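Local coordinates for protein endo-arabinase (Bacteroides thetaiotaomicron, PDB 5C0P) that probably hydrolyses O-glycosidic bonds in L-arabinan as a glycoside hydrolase of family 43, and binds magnesium, at residues A[78-83]-A[96-101]; A[153-158]-A[192-197]; A[183-188]-A[202-207]; A[218-223]-A[260-265]; A[230-235]-A[251-256]. One frame throughout, in Å; residues are numbered along the deposited sequence.

Contact 1. Residues A[78-83]-A[96-101]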
# COMPACT_ATOMS: atom_id res chain seq x y z
N GLN A 78 13.33 -5.61 11.52
CA GLN A 78 13.19 -6.57 10.42
C GLN A 78 12.13 -6.15 9.42
O GLN A 78 11.27 -5.31 9.73
CB GLN A 78 12.86 -7.97 10.97
CG GLN A 78 13.97 -8.57 11.80
CD GLN A 78 13.63 -9.92 12.38
OE1 GLN A 78 13.76 -10.14 13.59
NE2 GLN A 78 13.21 -10.85 11.53
N ASP A 79 12.23 -6.73 8.22
CA ASP A 79 11.25 -6.63 7.13
C ASP A 79 11.39 -5.39 6.23
O ASP A 79 11.88 -5.52 5.12
CB ASP A 79 9.80 -6.82 7.61
CG ASP A 79 9.59 -8.12 8.38
OD1 ASP A 79 10.33 -9.09 8.14
OD2 ASP A 79 8.68 -8.15 9.23
N PHE A 80 10.96 -4.22 6.70
CA PHE A 80 10.96 -2.99 5.88
C PHE A 80 10.10 -3.16 4.63
O PHE A 80 10.46 -2.70 3.54
CB PHE A 80 12.39 -2.58 5.46
CG PHE A 80 13.21 -1.97 6.58
CD1 PHE A 80 13.65 -0.66 6.50
CD2 PHE A 80 13.55 -2.72 7.70
CE1 PHE A 80 14.40 -0.09 7.52
CE2 PHE A 80 14.31 -2.17 8.73
CZ PHE A 80 14.73 -0.85 8.63
N TRP A 81 8.95 -3.82 4.78
CA TRP A 81 8.13 -4.18 3.63
C TRP A 81 7.22 -3.07 3.15
O TRP A 81 6.62 -2.34 3.95
CB TRP A 81 7.24 -5.38 3.96
CG TRP A 81 7.96 -6.67 4.17
CD1 TRP A 81 9.28 -6.93 3.93
CD2 TRP A 81 7.39 -7.88 4.68
NE1 TRP A 81 9.56 -8.24 4.25
CE2 TRP A 81 8.42 -8.84 4.72
CE3 TRP A 81 6.11 -8.24 5.11
CZ2 TRP A 81 8.20 -10.14 5.16
CZ3 TRP A 81 5.89 -9.52 5.56
CH2 TRP A 81 6.94 -10.47 5.58
N ALA A 82 7.14 -2.95 1.82
CA ALA A 82 6.09 -2.20 1.14
C ALA A 82 5.84 -0.79 1.66
O ALA A 82 4.77 -0.48 2.16
CB ALA A 82 4.79 -3.02 1.15
N PRO A 83 6.83 0.09 1.50
CA PRO A 83 6.60 1.48 1.91
C PRO A 83 5.56 2.20 1.04
O PRO A 83 5.49 1.99 -0.18
CB PRO A 83 7.99 2.11 1.73
CG PRO A 83 8.68 1.24 0.70
CD PRO A 83 8.18 -0.14 0.96
N THR A 96 5.41 1.91 6.64
CA THR A 96 6.20 0.73 6.29
C THR A 96 5.98 -0.37 7.32
O THR A 96 5.69 -0.08 8.49
CB THR A 96 7.71 1.07 6.18
OG1 THR A 96 7.89 2.07 5.16
CG2 THR A 96 8.56 -0.14 5.79
N THR A 97 6.11 -1.62 6.90
CA THR A 97 5.84 -2.75 7.78
C THR A 97 7.14 -3.35 8.31
O THR A 97 8.09 -3.59 7.57
CB THR A 97 4.97 -3.79 7.06
OG1 THR A 97 3.68 -3.20 6.77
CG2 THR A 97 4.78 -5.03 7.92
N PHE A 98 7.17 -3.60 9.62
CA PHE A 98 8.36 -4.10 10.29
C PHE A 98 7.98 -5.20 11.26
O PHE A 98 6.80 -5.37 11.57
CB PHE A 98 9.04 -2.99 11.12
CG PHE A 98 9.37 -1.74 10.34
CD1 PHE A 98 10.58 -1.62 9.66
CD2 PHE A 98 8.49 -0.66 10.33
CE1 PHE A 98 10.89 -0.44 8.96
CE2 PHE A 98 8.79 0.52 9.64
CZ PHE A 98 10.00 0.62 8.95
N SER A 99 8.97 -5.92 11.76
CA SER A 99 8.78 -6.81 12.89
C SER A 99 10.07 -6.84 13.70
O SER A 99 11.08 -6.25 13.30
CB SER A 99 8.40 -8.22 12.44
OG SER A 99 9.44 -8.84 11.72
N ASN A 100 10.05 -7.52 14.83
CA ASN A 100 11.25 -7.66 15.64
C ASN A 100 11.11 -8.91 16.47
O ASN A 100 10.00 -9.43 16.62
CB ASN A 100 11.40 -6.44 16.56
CG ASN A 100 12.85 -6.10 16.86
OD1 ASN A 100 13.58 -5.64 15.99
ND2 ASN A 100 13.26 -6.31 18.11
N ALA A 101 12.21 -9.41 17.01
CA ALA A 101 12.12 -10.48 17.98
C ALA A 101 11.23 -10.01 19.13
O ALA A 101 11.44 -8.92 19.67
CB ALA A 101 13.49 -10.86 18.49
O HOH W 1 14.71 -8.29 15.72
O HOH W 2 3.79 -1.69 4.57
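Ser99 OG donates to Asp79 OD2 across the two strands at 2.7 Å, reaching that oxygen from above the carboxylate plane (48° out of it). The same OD2 also forms a salt bridge with Arg105 of strand 103-112, so hydroxyl and guanidinium share one acceptor. Backbone bonds frame this pair: Gln78 N to Ser99 O is 2.9 Å, and the return bond from Ser99 N to Gln78 O completes a hydrogen-bonded antiparallel pair. Further along, Trp81 N reaches Thr97 O at 2.9 Å, while Thr97 N meets Trp81 O at 3.1 Å. Phe80 and Trp81 both lie opposite Thr97, and with Phe80 at positive phi (60°) this fits a G1 beta bulge. The bulge lies in a hairpin of one blade of the five-bladed beta-propeller of family 43. Thr97 OG1 turns to Thr107 and to Asp136 N, linking this hairpin to a residue predicted to tune the active site. On the side of the aromatic rings, Phe98 CE1 sits 3.5 Å above the plane of Phe80, over the ring centre; the planes stand at 83°, a T-shaped stack. Thr96 OG1, buried 3.4 Å from Pro83 CB, has no polar partner in the model.

Contact 2. Residues A[153-158]-A[192-197]. With MG (magnesium ion), chain B.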
# COMPACT_ATOMS: atom_id res chain seq x y z
N ARG A 153 -4.67 -8.07 8.37
CA ARG A 153 -4.25 -8.96 9.43
C ARG A 153 -3.86 -10.23 8.72
O ARG A 153 -4.67 -10.84 8.01
CB ARG A 153 -5.39 -9.21 10.42
CG ARG A 153 -4.88 -9.80 11.69
CD ARG A 153 -5.96 -10.05 12.71
NE ARG A 153 -5.40 -10.86 13.78
CZ ARG A 153 -6.11 -11.37 14.78
NH1 ARG A 153 -7.41 -11.13 14.84
NH2 ARG A 153 -5.52 -12.10 15.71
N GLU A 154 -2.61 -10.63 8.91
CA GLU A 154 -1.97 -11.66 8.10
C GLU A 154 -2.64 -13.03 8.14
O GLU A 154 -2.98 -13.56 9.20
CB GLU A 154 -0.48 -11.79 8.45
CG GLU A 154 0.35 -12.36 7.31
CD GLU A 154 1.83 -12.08 7.44
OE1 GLU A 154 2.25 -11.43 8.42
OE2 GLU A 154 2.58 -12.52 6.54
N TRP A 155 -2.80 -13.61 6.95
CA TRP A 155 -3.49 -14.89 6.78
C TRP A 155 -2.83 -16.06 7.51
O TRP A 155 -3.51 -17.03 7.83
CB TRP A 155 -3.62 -15.20 5.29
CG TRP A 155 -2.32 -15.56 4.65
CD1 TRP A 155 -1.32 -14.70 4.26
CD2 TRP A 155 -1.87 -16.88 4.32
NE1 TRP A 155 -0.28 -15.42 3.71
CE2 TRP A 155 -0.60 -16.75 3.73
CE3 TRP A 155 -2.43 -18.15 4.45
CZ2 TRP A 155 0.13 -17.85 3.28
CZ3 TRP A 155 -1.70 -19.24 4.00
CH2 TRP A 155 -0.44 -19.09 3.43
N LEU A 156 -1.53 -15.97 7.77
CA LEU A 156 -0.85 -17.02 8.51
C LEU A 156 -1.41 -17.13 9.93
O LEU A 156 -1.33 -18.19 10.55
CB LEU A 156 0.65 -16.74 8.56
CG LEU A 156 1.36 -17.02 7.24
CD1 LEU A 156 2.85 -16.79 7.36
CD2 LEU A 156 1.07 -18.44 6.79
N GLU A 157 -1.99 -16.03 10.41
CA GLU A 157 -2.62 -15.97 11.72
C GLU A 157 -4.13 -16.21 11.62
O GLU A 157 -4.72 -16.92 12.44
CB GLU A 157 -2.34 -14.58 12.32
CG GLU A 157 -2.99 -14.30 13.66
CD GLU A 157 -2.32 -13.14 14.40
OE1 GLU A 157 -2.83 -12.02 14.35
OE2 GLU A 157 -1.27 -13.37 15.04
N THR A 158 -4.76 -15.63 10.60
CA THR A 158 -6.22 -15.62 10.50
C THR A 158 -6.82 -16.68 9.59
O THR A 158 -8.04 -16.87 9.59
CB THR A 158 -6.73 -14.24 10.01
OG1 THR A 158 -6.20 -13.97 8.71
CG2 THR A 158 -6.29 -13.16 10.97
N GLY A 192 -8.26 -17.80 -4.64
CA GLY A 192 -7.98 -19.19 -4.32
C GLY A 192 -6.99 -19.27 -3.17
O GLY A 192 -6.16 -18.39 -2.99
N SER A 193 -7.08 -20.34 -2.40
CA SER A 193 -6.17 -20.52 -1.27
C SER A 193 -4.78 -20.93 -1.72
O SER A 193 -4.60 -21.58 -2.76
CB SER A 193 -6.71 -21.56 -0.30
OG SER A 193 -8.01 -21.21 0.16
N ILE A 194 -3.79 -20.55 -0.92
CA ILE A 194 -2.43 -21.01 -1.13
C ILE A 194 -1.94 -21.72 0.12
O ILE A 194 -2.55 -21.61 1.19
CB ILE A 194 -1.47 -19.86 -1.47
CG1 ILE A 194 -1.37 -18.88 -0.30
CG2 ILE A 194 -1.92 -19.16 -2.75
CD1 ILE A 194 -0.18 -17.92 -0.43
N THR A 195 -0.85 -22.46 -0.01
CA THR A 195 -0.29 -23.19 1.11
C THR A 195 1.13 -22.70 1.39
O THR A 195 1.98 -22.68 0.50
CB THR A 195 -0.30 -24.71 0.86
OG1 THR A 195 -1.66 -25.16 0.70
CG2 THR A 195 0.34 -25.47 2.02
N SER A 196 1.38 -22.30 2.63
CA SER A 196 2.71 -21.88 3.04
C SER A 196 2.85 -21.97 4.55
O SER A 196 1.88 -21.74 5.27
CB SER A 196 2.99 -20.44 2.59
OG SER A 196 4.32 -20.06 2.92
N SER A 197 4.05 -22.29 5.02
CA SER A 197 4.37 -22.31 6.45
C SER A 197 3.39 -23.18 7.24
O SER A 197 3.02 -22.85 8.36
CB SER A 197 4.39 -20.89 7.02
OG SER A 197 5.28 -20.07 6.28
MG MG B . -9.94 -16.61 10.53
O HOH W 3 -9.22 -15.41 12.08
O HOH W 4 -10.27 -14.87 9.36
O HOH W 5 -9.44 -18.35 11.61
O HOH W 6 -10.82 -17.74 9.03
O HOH W 7 -11.79 -16.40 11.40
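Trp155 and Ile194 make the tight half of this contact. The isoleucine comes over one face of the indole: its CG1 lies 4.3 Å from the centroid of the six-membered ring and 28° off the ring normal, a CH-pi geometry, while CD1 touches Trp155 CZ2 at 3.7 Å. A chi1 of 64° sets Ile194 CG1 between its backbone N and carbonyl carbon, whence it meets the ring. Leu156 CD2 occupies the opposite face, offset toward the rim, and Ser196 N lies in the ring plane, 3.8 Å from Trp155 CH2. Val203 also packs against both Trp155 and Ile194. Toward the surface the contact thins to one methyl, Leu156 CD2, which meets Ser196 O at 3.7 Å and Ser197 CB at 4.1 Å, and the link between the hydroxyls of Ser196 and Ser197 is weak. Farther round the helical turn, Thr158 O binds a magnesium ion at 2.1 Å, with five waters filling its shell. The contact thus joins two connecting elements of the beta-propeller: a single-turn helix with Glu154 at its N-cap, which follows strand 147-153, and the small hairpin 194-196/199-201 in the passage from one blade to the next.

Contact 3. Residues A[183-188]-A[202-207]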
# COMPACT_ATOMS: atom_id res chain seq x y z
N PHE A 183 -13.72 -7.06 5.34
CA PHE A 183 -14.04 -8.33 4.68
C PHE A 183 -12.90 -9.29 4.84
O PHE A 183 -11.79 -8.89 5.24
CB PHE A 183 -14.39 -8.15 3.19
CG PHE A 183 -13.31 -7.49 2.37
CD1 PHE A 183 -12.26 -8.24 1.83
CD2 PHE A 183 -13.37 -6.14 2.09
CE1 PHE A 183 -11.28 -7.63 1.05
CE2 PHE A 183 -12.40 -5.53 1.31
CZ PHE A 183 -11.36 -6.27 0.79
N LYS A 184 -13.18 -10.56 4.55
CA LYS A 184 -12.16 -11.58 4.47
C LYS A 184 -11.93 -11.90 3.00
O LYS A 184 -12.83 -11.76 2.18
CB LYS A 184 -12.61 -12.83 5.22
CG LYS A 184 -12.92 -12.56 6.68
CD LYS A 184 -13.36 -13.81 7.42
CE LYS A 184 -13.41 -13.54 8.92
NZ LYS A 184 -13.86 -14.73 9.69
N ALA A 185 -10.72 -12.34 2.67
CA ALA A 185 -10.34 -12.55 1.27
C ALA A 185 -11.27 -13.52 0.53
O ALA A 185 -11.53 -13.35 -0.67
CB ALA A 185 -8.89 -13.01 1.16
N SER A 186 -11.78 -14.53 1.24
CA SER A 186 -12.63 -15.54 0.60
C SER A 186 -13.95 -14.97 0.05
O SER A 186 -14.66 -15.65 -0.70
CB SER A 186 -12.94 -16.67 1.57
OG SER A 186 -13.83 -16.21 2.58
N GLU A 187 -14.29 -13.74 0.43
CA GLU A 187 -15.51 -13.12 -0.06
C GLU A 187 -15.42 -12.77 -1.55
O GLU A 187 -16.45 -12.59 -2.21
CB GLU A 187 -15.84 -11.88 0.76
CG GLU A 187 -16.11 -12.23 2.21
CD GLU A 187 -16.49 -11.05 3.06
OE1 GLU A 187 -17.27 -10.18 2.59
OE2 GLU A 187 -16.02 -11.01 4.22
N ALA A 188 -14.20 -12.66 -2.06
CA ALA A 188 -14.01 -12.41 -3.49
C ALA A 188 -14.01 -13.74 -4.22
O ALA A 188 -13.23 -14.63 -3.89
CB ALA A 188 -12.70 -11.68 -3.74
N ASN A 202 -6.15 -17.83 2.62
CA ASN A 202 -6.32 -16.80 1.60
C ASN A 202 -5.63 -15.50 2.00
O ASN A 202 -5.89 -14.95 3.07
CB ASN A 202 -7.81 -16.52 1.37
CG ASN A 202 -8.58 -17.78 1.04
OD1 ASN A 202 -8.22 -18.51 0.12
ND2 ASN A 202 -9.64 -18.05 1.81
N VAL A 203 -4.76 -15.03 1.12
CA VAL A 203 -3.96 -13.83 1.37
C VAL A 203 -4.79 -12.55 1.25
O VAL A 203 -5.64 -12.44 0.36
CB VAL A 203 -2.81 -13.77 0.35
CG1 VAL A 203 -2.08 -12.41 0.39
CG2 VAL A 203 -1.85 -14.93 0.56
N THR A 204 -4.55 -11.60 2.16
CA THR A 204 -4.93 -10.21 1.94
C THR A 204 -3.68 -9.34 1.92
O THR A 204 -2.89 -9.36 2.88
CB THR A 204 -5.89 -9.64 3.01
OG1 THR A 204 -5.37 -9.93 4.31
CG2 THR A 204 -7.28 -10.23 2.87
N ASP A 205 -3.50 -8.61 0.82
CA ASP A 205 -2.40 -7.66 0.66
C ASP A 205 -2.95 -6.31 0.20
O ASP A 205 -3.96 -6.23 -0.49
CB ASP A 205 -1.43 -8.13 -0.44
CG ASP A 205 -0.40 -9.16 0.03
OD1 ASP A 205 -0.25 -9.41 1.24
OD2 ASP A 205 0.31 -9.71 -0.85
N ALA A 206 -2.25 -5.24 0.59
CA ALA A 206 -2.28 -3.97 -0.14
C ALA A 206 -3.59 -3.18 -0.26
O ALA A 206 -3.85 -2.60 -1.31
CB ALA A 206 -1.71 -4.21 -1.55
N PRO A 207 -4.41 -3.11 0.80
CA PRO A 207 -5.63 -2.31 0.64
C PRO A 207 -5.36 -0.84 0.31
O PRO A 207 -4.49 -0.20 0.91
CB PRO A 207 -6.30 -2.42 2.02
CG PRO A 207 -5.15 -2.71 2.96
CD PRO A 207 -4.22 -3.57 2.18
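Ala185 carries the van der Waals part of the contact through its methyl group, which meets three successive residues of 202-207. Its CB lies 3.4 Å from Val203 O, 3.6 Å from Thr204 CG2 and 3.7 Å from Asn202 CB. Thr204 has a chi1 of 49°, with OG1 between the backbone N and the carbonyl carbon; CG2 is then the branch beside the backbone N, and it is this methyl that faces the alanine. Beside it, Ser186 CB rests 3.6 Å from Asn202 ND2. The polar interactions are indirect. Ser186 OG and Asn202 ND2 bind different oxygens of the Asp160 carboxylate, which therefore bridges the two segments. Asn202 OD1 pairs with Ser193 OG, and Thr204 OG1 bonds to Glu162 O. Within 183-188 the 3-10 turn is closed by Glu187 N to Lys184 O (3.0 Å) and Ala188 N to Ala185 O (3.1 Å). Glu187 OE2 folds back to receive Lys184 N at 2.9 Å in a nearly straight bond (170°), approached from above the carboxylate plane. Such a junction belongs to the propeller fold: the chain leaving strand 178-184 of one blade packs on the chain entering strand 205-211 of the next, where Ala206 N bonds to Asp136 OD2, of a residue predicted to matter for catalytic activity.

Contact 4. Residues A[218-223]-A[260-265]. With MG (magnesium ion), chain C.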
# COMPACT_ATOMS: atom_id res chain seq x y z
N ILE A 218 -13.93 2.84 -4.29
CA ILE A 218 -13.35 1.60 -4.79
C ILE A 218 -12.15 1.23 -3.93
O ILE A 218 -11.29 2.08 -3.65
CB ILE A 218 -12.90 1.75 -6.25
CG1 ILE A 218 -14.06 2.23 -7.12
CG2 ILE A 218 -12.35 0.42 -6.78
CD1 ILE A 218 -13.65 2.53 -8.56
N MSE A 219 -12.08 -0.03 -3.52
CA MSE A 219 -10.86 -0.52 -2.89
C MSE A 219 -10.15 -1.48 -3.81
O MSE A 219 -10.76 -2.38 -4.38
CB MSE A 219 -11.11 -1.21 -1.55
CG MSE A 219 -9.78 -1.60 -0.86
SE MSE A 219 -10.08 -2.68 0.67
CE MSE A 219 -10.71 -1.24 1.82
N LEU A 220 -8.86 -1.25 -3.98
CA LEU A 220 -8.00 -2.23 -4.62
C LEU A 220 -7.29 -3.02 -3.53
O LEU A 220 -7.00 -2.50 -2.44
CB LEU A 220 -6.96 -1.55 -5.51
CG LEU A 220 -7.54 -0.72 -6.65
CD1 LEU A 220 -6.39 -0.09 -7.43
CD2 LEU A 220 -8.40 -1.57 -7.57
N TRP A 221 -7.04 -4.29 -3.81
CA TRP A 221 -6.28 -5.13 -2.90
C TRP A 221 -5.78 -6.34 -3.67
O TRP A 221 -6.22 -6.58 -4.79
CB TRP A 221 -7.13 -5.55 -1.69
CG TRP A 221 -8.34 -6.38 -2.01
CD1 TRP A 221 -9.50 -5.96 -2.59
CD2 TRP A 221 -8.50 -7.77 -1.73
NE1 TRP A 221 -10.38 -7.02 -2.71
CE2 TRP A 221 -9.79 -8.14 -2.18
CE3 TRP A 221 -7.69 -8.74 -1.14
CZ2 TRP A 221 -10.27 -9.45 -2.06
CZ3 TRP A 221 -8.17 -10.04 -1.03
CH2 TRP A 221 -9.45 -10.38 -1.48
N SER A 222 -4.86 -7.10 -3.07
CA SER A 222 -4.28 -8.24 -3.78
C SER A 222 -4.39 -9.56 -3.05
O SER A 222 -4.38 -9.63 -1.81
CB SER A 222 -2.81 -7.97 -4.11
OG SER A 222 -2.71 -7.06 -5.19
N SER A 223 -4.48 -10.62 -3.85
CA SER A 223 -4.48 -12.00 -3.38
C SER A 223 -4.09 -12.89 -4.54
O SER A 223 -3.66 -12.40 -5.58
CB SER A 223 -5.86 -12.39 -2.82
OG SER A 223 -5.77 -13.55 -2.03
N GLY A 260 0.64 -7.38 -8.70
CA GLY A 260 -0.22 -6.90 -7.63
C GLY A 260 0.42 -5.85 -6.75
O GLY A 260 1.46 -5.27 -7.08
N HIS A 261 -0.22 -5.61 -5.60
CA HIS A 261 0.08 -4.50 -4.70
C HIS A 261 0.02 -3.17 -5.44
O HIS A 261 1.04 -2.51 -5.69
CB HIS A 261 1.41 -4.68 -3.95
CG HIS A 261 1.52 -3.79 -2.75
ND1 HIS A 261 1.58 -4.27 -1.46
CD2 HIS A 261 1.55 -2.44 -2.65
CE1 HIS A 261 1.65 -3.26 -0.62
NE2 HIS A 261 1.63 -2.13 -1.30
N ALA A 262 -1.21 -2.79 -5.77
CA ALA A 262 -1.47 -1.63 -6.62
C ALA A 262 -1.96 -0.44 -5.82
O ALA A 262 -2.58 -0.58 -4.76
CB ALA A 262 -2.50 -1.98 -7.68
N MSE A 263 -1.66 0.75 -6.34
CA MSE A 263 -2.32 1.97 -5.89
C MSE A 263 -2.61 2.81 -7.14
O MSE A 263 -2.09 2.54 -8.23
CB MSE A 263 -1.46 2.72 -4.86
CG MSE A 263 -0.01 2.97 -5.30
SE MSE A 263 0.24 4.51 -6.47
CE MSE A 263 -0.21 5.90 -5.19
N VAL A 264 -3.49 3.79 -7.00
CA VAL A 264 -3.79 4.69 -8.10
C VAL A 264 -3.49 6.13 -7.70
O VAL A 264 -3.53 6.50 -6.52
CB VAL A 264 -5.26 4.56 -8.58
CG1 VAL A 264 -5.52 3.16 -9.14
CG2 VAL A 264 -6.22 4.87 -7.46
N PHE A 265 -3.17 6.93 -8.70
CA PHE A 265 -2.85 8.33 -8.49
C PHE A 265 -3.12 9.12 -9.76
O PHE A 265 -3.18 8.55 -10.85
CB PHE A 265 -1.37 8.49 -8.10
CG PHE A 265 -0.40 8.07 -9.19
CD1 PHE A 265 0.13 9.01 -10.07
CD2 PHE A 265 0.00 6.75 -9.31
CE1 PHE A 265 1.03 8.64 -11.07
CE2 PHE A 265 0.90 6.36 -10.31
CZ PHE A 265 1.42 7.30 -11.18
MG MG C . 1.80 -0.08 -0.53
O HOH W 8 -3.41 -4.53 -5.52
O HOH W 9 0.99 0.63 -2.35
O HOH W 10 3.80 -0.06 -1.17
O HOH W 11 -0.15 0.23 0.20
O HOH W 12 2.21 -0.85 1.41
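Ser222 OG accepts a hydrogen bond from His261 N at 2.9 Å, with an N-H...O angle of 161°. Water 8 adds a second, bridged route: it donates to Ser222 OG at 2.6 Å and accepts from Ala262 N at 2.8 Å. With chi1 at -75°, the hydroxyl stands beside the serine's own backbone N, anti to its carbonyl carbon, and it also bonds to Ala232 O. Two incoming donors and that carbonyl therefore surround the buried oxygen. Apolar contact continues along the strands, which run antiparallel with axes 6.0 Å apart. Leu220 CD1 touches Val264 CG1 at 3.8 Å, the side chains crossing at about a right angle, and reaches the methyl of Ala262 more distantly. Metal coordination belongs to His261: its CG is anti to the backbone N (chi1 -163°), and NE2 binds magnesium at 2.2 Å. Four waters and Asp84 OD1 complete six ligands, and waters 9 and 12 lie at the ring edge in its plane. Ser222 is thus a second-shell residue that holds the backbone N-H of the first-shell ligand His261 itself, while the largely aqueous magnesium shell means that only two protein side chains hold the ion directly.

Contact 5. Residues A[230-235]-A[251-256]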
# COMPACT_ATOMS: atom_id res chain seq x y z
N LYS A 230 -2.06 -17.18 -9.98
CA LYS A 230 -1.38 -15.88 -10.14
C LYS A 230 -1.73 -14.88 -9.05
O LYS A 230 -2.85 -14.83 -8.55
CB LYS A 230 -1.71 -15.26 -11.50
CG LYS A 230 -1.01 -15.93 -12.67
CD LYS A 230 -1.44 -15.30 -13.98
CE LYS A 230 -0.73 -15.95 -15.15
NZ LYS A 230 -1.33 -15.52 -16.44
N TYR A 231 -0.75 -14.06 -8.69
CA TYR A 231 -0.99 -12.90 -7.85
C TYR A 231 -1.81 -11.94 -8.70
O TYR A 231 -1.64 -11.90 -9.93
CB TYR A 231 0.34 -12.27 -7.50
CG TYR A 231 0.36 -11.29 -6.35
CD1 TYR A 231 -0.23 -11.58 -5.13
CD2 TYR A 231 1.03 -10.07 -6.48
CE1 TYR A 231 -0.17 -10.67 -4.07
CE2 TYR A 231 1.11 -9.17 -5.44
CZ TYR A 231 0.50 -9.47 -4.24
OH TYR A 231 0.59 -8.57 -3.20
N ALA A 232 -2.70 -11.19 -8.08
CA ALA A 232 -3.61 -10.34 -8.85
C ALA A 232 -4.13 -9.17 -8.05
O ALA A 232 -3.99 -9.12 -6.82
CB ALA A 232 -4.78 -11.17 -9.37
N ILE A 233 -4.72 -8.23 -8.78
CA ILE A 233 -5.39 -7.08 -8.19
C ILE A 233 -6.89 -7.31 -8.29
O ILE A 233 -7.42 -7.57 -9.39
CB ILE A 233 -5.07 -5.80 -8.98
CG1 ILE A 233 -3.55 -5.63 -9.14
CG2 ILE A 233 -5.71 -4.58 -8.31
CD1 ILE A 233 -3.17 -4.62 -10.22
N GLY A 234 -7.56 -7.25 -7.14
CA GLY A 234 -9.01 -7.31 -7.11
C GLY A 234 -9.55 -5.94 -6.74
O GLY A 234 -8.82 -5.07 -6.24
N GLN A 235 -10.83 -5.73 -7.01
CA GLN A 235 -11.47 -4.49 -6.60
C GLN A 235 -12.79 -4.78 -5.89
O GLN A 235 -13.42 -5.81 -6.14
CB GLN A 235 -11.69 -3.55 -7.79
CG GLN A 235 -12.71 -4.02 -8.81
CD GLN A 235 -12.89 -3.04 -9.96
OE1 GLN A 235 -12.80 -1.82 -9.77
NE2 GLN A 235 -13.13 -3.57 -11.15
N PRO A 251 -16.13 -9.89 -9.38
CA PRO A 251 -15.77 -11.29 -9.58
C PRO A 251 -14.49 -11.48 -10.39
O PRO A 251 -13.91 -12.56 -10.31
CB PRO A 251 -16.97 -11.87 -10.33
CG PRO A 251 -17.62 -10.68 -10.99
CD PRO A 251 -17.42 -9.55 -10.03
N GLU A 252 -14.08 -10.48 -11.16
CA GLU A 252 -12.90 -10.63 -12.02
C GLU A 252 -11.75 -9.75 -11.54
O GLU A 252 -11.98 -8.62 -11.08
CB GLU A 252 -13.22 -10.27 -13.47
CG GLU A 252 -14.47 -10.94 -14.04
CD GLU A 252 -14.35 -12.46 -14.13
OE1 GLU A 252 -13.22 -12.97 -14.15
OE2 GLU A 252 -15.41 -13.13 -14.19
N THR A 253 -10.53 -10.25 -11.65
CA THR A 253 -9.36 -9.44 -11.31
C THR A 253 -9.11 -8.41 -12.41
O THR A 253 -9.57 -8.57 -13.54
CB THR A 253 -8.09 -10.29 -11.09
OG1 THR A 253 -7.75 -10.97 -12.30
CG2 THR A 253 -8.33 -11.31 -9.99
N LEU A 254 -8.38 -7.35 -12.07
CA LEU A 254 -8.05 -6.32 -13.06
C LEU A 254 -7.05 -6.84 -14.08
O LEU A 254 -7.00 -6.36 -15.21
CB LEU A 254 -7.46 -5.09 -12.38
CG LEU A 254 -8.38 -3.98 -11.87
CD1 LEU A 254 -9.35 -4.49 -10.84
CD2 LEU A 254 -7.55 -2.85 -11.32
N ASN A 255 -6.24 -7.82 -13.67
CA ASN A 255 -5.05 -8.19 -14.42
C ASN A 255 -4.80 -9.69 -14.44
O ASN A 255 -5.30 -10.42 -13.58
CB ASN A 255 -3.83 -7.47 -13.83
CG ASN A 255 -3.58 -7.85 -12.38
OD1 ASN A 255 -4.52 -8.04 -11.59
ND2 ASN A 255 -2.31 -7.97 -12.01
N SER A 256 -4.02 -10.14 -15.43
CA SER A 256 -3.66 -11.55 -15.56
C SER A 256 -2.16 -11.70 -15.74
O SER A 256 -1.69 -12.72 -16.25
CB SER A 256 -4.38 -12.18 -16.74
OG SER A 256 -5.77 -12.28 -16.48
O HOH W 13 -2.65 -11.57 -12.42
O HOH W 14 -12.09 -7.95 -8.41
O HOH W 15 -13.00 -6.25 -12.15
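Ile233 meets Asn255 and Leu254 atom by atom. Its CB lies 3.5 Å from Asn255 OD1, and CG1 stays beside that amide, 3.6 Å from the same oxygen. The CG2 branch turns instead to Leu254 CD2 at 3.9 Å; the terminal CD1 rests on Asn255 CG and ND2, Ile233 and Asn255 crossing at about a right angle. The backbone of this isoleucine is gripped as well. Ile233 N donates to a lone pair of Asn255 OD1 in the amide plane at 2.8 Å (165°), and Ile233 O accepts from Leu254 N at 2.9 Å. Asn255 ND2 donates in turn to Asp257 OD1 and Gly259 O, which fixes the orientation of the amide. Nearby, Thr253 CG2 packs on Ala232 CB at 3.6 Å. Toward solvent, the extended Lys230 chain ends with NZ bonded to Ser256 O at 2.8 Å, and waters 13, 14 and 15 bridge other polar atoms of the segments. The irregular segment 251-256, between strands 248-249 and 260-266, thus runs beside strand 231-238; Ile233 also packs on Leu220 of strand 217-224 and on Ile274 and Tyr276 of strand 272-278, between sheets of adjacent propeller blades.

In the fold
The contacts follow the propeller round its axis. Contact 1 comes first along the chain, inside the hairpin 78-88/91-100, and its centre lies about 20 Å from that of contact 4; yet Ala82 touches His261 across the middle. Contacts 2 and 3 alternate their segments, have centres about 10 Å apart and share the passage between strands 178-184 and 205-211. Contacts 3, 4 and 5 meet in the sheet 205-211, 217-224, 231-238, with contact 5 nested in the loop that contact 4 closes, centres about 9 Å apart. Contacts 1 and 4 converge on the central magnesium, near Asp136, which is predicted to matter for catalysis; the magnesium of contact 2 lies at the periphery.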